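Local structure of superoxide reductase (Giardia intestinalis, 4D7P) at residues A[55-59]-A[60-64]. The protein probably reduces superoxide to hydrogen peroxide at a mononuclear iron centre, as other superoxide reductases of the desulfoferrodoxin family do. Sequence-based numbering, arbitrary orientation.
Sequences GITKE and GNVTL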
ATOM      1  N   GLY A  55     -16.683   0.768  -0.388  1.00 25.76           N
ATOM      2  CA  GLY A  55     -18.096   0.542  -0.668  1.00 35.36           C
ATOM      3  C   GLY A  55     -18.885   0.105   0.563  1.00 35.18           C
ATOM      4  O   GLY A  55     -18.470  -0.801   1.284  1.00 40.95           O
ATOM      5  N   ILE A  56     -20.027   0.739   0.812  1.00 30.90           N
ATOM      6  CA  ILE A  56     -20.914   0.296   1.884  1.00 38.94           C
ATOM      7  C   ILE A  56     -21.908  -0.722   1.327  1.00 45.87           C
ATOM      8  O   ILE A  56     -22.719  -0.399   0.451  1.00 41.75           O
ATOM      9  CB  ILE A  56     -21.683   1.449   2.513  1.00 40.34           C
ATOM     10  CG1 ILE A  56     -20.756   2.639   2.746  1.00 43.48           C
ATOM     11  CG2 ILE A  56     -22.315   1.005   3.815  1.00 43.34           C
ATOM     12  CD1 ILE A  56     -19.571   2.324   3.578  1.00 45.25           C
ATOM     13  N   THR A  57     -21.840  -1.950   1.834  1.00 46.16           N
ATOM     14  CA  THR A  57     -22.624  -3.046   1.276  1.00 48.65           C
ATOM     15  C   THR A  57     -24.094  -2.976   1.672  1.00 53.47           C
ATOM     16  O   THR A  57     -24.430  -2.588   2.792  1.00 59.96           O
ATOM     17  CB  THR A  57     -22.069  -4.408   1.718  1.00 45.96           C
ATOM     18  OG1 THR A  57     -22.328  -4.598   3.116  1.00 47.86           O
ATOM     19  CG2 THR A  57     -20.569  -4.478   1.465  1.00 44.67           C
ATOM     20  N   LYS A  58     -24.965  -3.357   0.741  1.00 54.54           N
ATOM     21  CA  LYS A  58     -26.384  -3.535   1.037  1.00 58.48           C
ATOM     22  C   LYS A  58     -26.567  -4.719   1.982  1.00 67.39           C
ATOM     23  O   LYS A  58     -27.087  -4.576   3.092  1.00 65.26           O
ATOM     24  CB  LYS A  58     -27.178  -3.750  -0.252  1.00 52.70           C
ATOM     25  CG  LYS A  58     -27.352  -2.488  -1.086  1.00 53.34           C
ATOM     26  CD  LYS A  58     -27.697  -2.811  -2.531  1.00 54.54           C
ATOM     27  CE  LYS A  58     -28.356  -1.623  -3.211  1.00 55.79           C
ATOM     28  NZ  LYS A  58     -28.349  -1.743  -4.693  1.00 57.60           N
ATOM     29  N   GLU A  59     -26.124  -5.889   1.526  1.00 73.93           N
ATOM     30  CA  GLU A  59     -26.172  -7.109   2.323  1.00 75.31           C
ATOM     31  C   GLU A  59     -25.146  -7.047   3.451  1.00 63.69           C
ATOM     32  O   GLU A  59     -24.020  -7.519   3.299  1.00 68.21           O
ATOM     33  CB  GLU A  59     -25.924  -8.337   1.429  1.00 83.41           C
ATOM     34  CG  GLU A  59     -26.014  -9.696   2.131  1.00 90.41           C
ATOM     35  CD  GLU A  59     -25.745 -10.867   1.189  1.00 95.72           C
ATOM     36  OE1 GLU A  59     -24.659 -10.905   0.569  1.00 91.75           O
ATOM     37  OE2 GLU A  59     -26.622 -11.752   1.071  1.00 98.98           O
ATOM     38  N   GLY A  60     -25.518  -6.433   4.570  1.00 55.43           N
ATOM     39  CA  GLY A  60     -24.671  -6.473   5.746  1.00 55.03           C
ATOM     40  C   GLY A  60     -24.209  -5.150   6.324  1.00 53.30           C
ATOM     41  O   GLY A  60     -23.645  -5.122   7.416  1.00 53.31           O
ATOM     42  N   ASN A  61     -24.445  -4.060   5.603  1.00 53.18           N
ATOM     43  CA  ASN A  61     -23.988  -2.736   6.032  1.00 55.91           C
ATOM     44  C   ASN A  61     -22.494  -2.684   6.357  1.00 53.39           C
ATOM     45  O   ASN A  61     -22.065  -2.012   7.301  1.00 57.61           O
ATOM     46  CB  ASN A  61     -24.778  -2.263   7.246  1.00 57.53           C
ATOM     47  CG  ASN A  61     -24.583  -0.794   7.514  1.00 63.96           C
ATOM     48  OD1 ASN A  61     -24.658   0.025   6.599  1.00 64.28           O
ATOM     49  ND2 ASN A  61     -24.283  -0.451   8.760  1.00 64.78           N
ATOM     50  N   VAL A  62     -21.697  -3.395   5.573  1.00 47.49           N
ATOM     51  CA  VAL A  62     -20.256  -3.428   5.805  1.00 46.59           C
ATOM     52  C   VAL A  62     -19.584  -2.267   5.092  1.00 47.64           C
ATOM     53  O   VAL A  62     -19.993  -1.891   4.006  1.00 42.82           O
ATOM     54  CB  VAL A  62     -19.660  -4.771   5.333  1.00 42.21           C
ATOM     55  CG1 VAL A  62     -18.138  -4.816   5.522  1.00 41.96           C
ATOM     56  CG2 VAL A  62     -20.344  -5.933   6.071  1.00 41.32           C
ATOM     57  N   THR A  63     -18.568  -1.684   5.719  1.00 34.79           N
ATOM     58  CA  THR A  63     -17.753  -0.664   5.065  1.00 38.75           C
ATOM     59  C   THR A  63     -16.508  -1.325   4.466  1.00 37.44           C
ATOM     60  O   THR A  63     -15.489  -1.498   5.135  1.00 34.39           O
ATOM     61  CB  THR A  63     -17.359   0.449   6.046  1.00 37.64           C
ATOM     62  OG1 THR A  63     -18.546   1.078   6.544  1.00 42.59           O
ATOM     63  CG2 THR A  63     -16.505   1.494   5.358  1.00 34.13           C
ATOM     64  N   LEU A  64     -16.619  -1.724   3.205  1.00 27.71           N
ATOM     65  CA  LEU A  64     -15.628  -2.587   2.576  1.00 30.98           C
ATOM     66  C   LEU A  64     -14.597  -1.791   1.757  1.00 34.38           C
ATOM     67  O   LEU A  64     -14.963  -1.091   0.816  1.00 34.34           O
ATOM     68  CB  LEU A  64     -16.352  -3.593   1.682  1.00 27.68           C
ATOM     69  CG  LEU A  64     -15.575  -4.681   0.951  1.00 35.69           C
ATOM     70  CD1 LEU A  64     -14.947  -5.665   1.944  1.00 39.93           C
ATOM     71  CD2 LEU A  64     -16.501  -5.405  -0.019  1.00 32.21           C
TER
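Thr-57 and Val-62 close the turn end of the beta hairpin made by strands 48-57 and 63-71. Thr-57 N donates to Val-62 O at 2.9 Å, in the carbonyl plane. In return, Val-62 N reaches the side chain instead of the backbone: it lies 2.8 Å from Thr-57 OG1, with a nearly straight N-H...O angle of 160°. A chi1 of 70° sets OG1 between the backbone N and the carbonyl carbon, facing the turn. Thr-57 O receives a weak bond from Asn-61 N. Within the turn, Glu-59 is the centre of an inverse gamma turn, where Lys-58 O accepts a weak bond from Gly-60 N. Gly-60 has a positive phi of 122°, a conformation that suits glycine. Beyond the turn, Ile-56 and Thr-63 form a non-hydrogen-bonded pair. Their side chains run alongside, with Ile-56 CD1 3.4 Å from Thr-63 OG1. One residue further along, Gly-55 and Leu-64 form a hydrogen-bonded pair: Gly-55 N to Leu-64 O and Leu-64 N to Gly-55 O are both 2.8 Å. Asn-61 OD1 is hydrogen-bonded to Lys-91 NZ of strand 90-99, which pairs with strand 48-57. Leu-64 packs on Tyr-98 of a second subunit. The arrangement is an antiparallel beta hairpin.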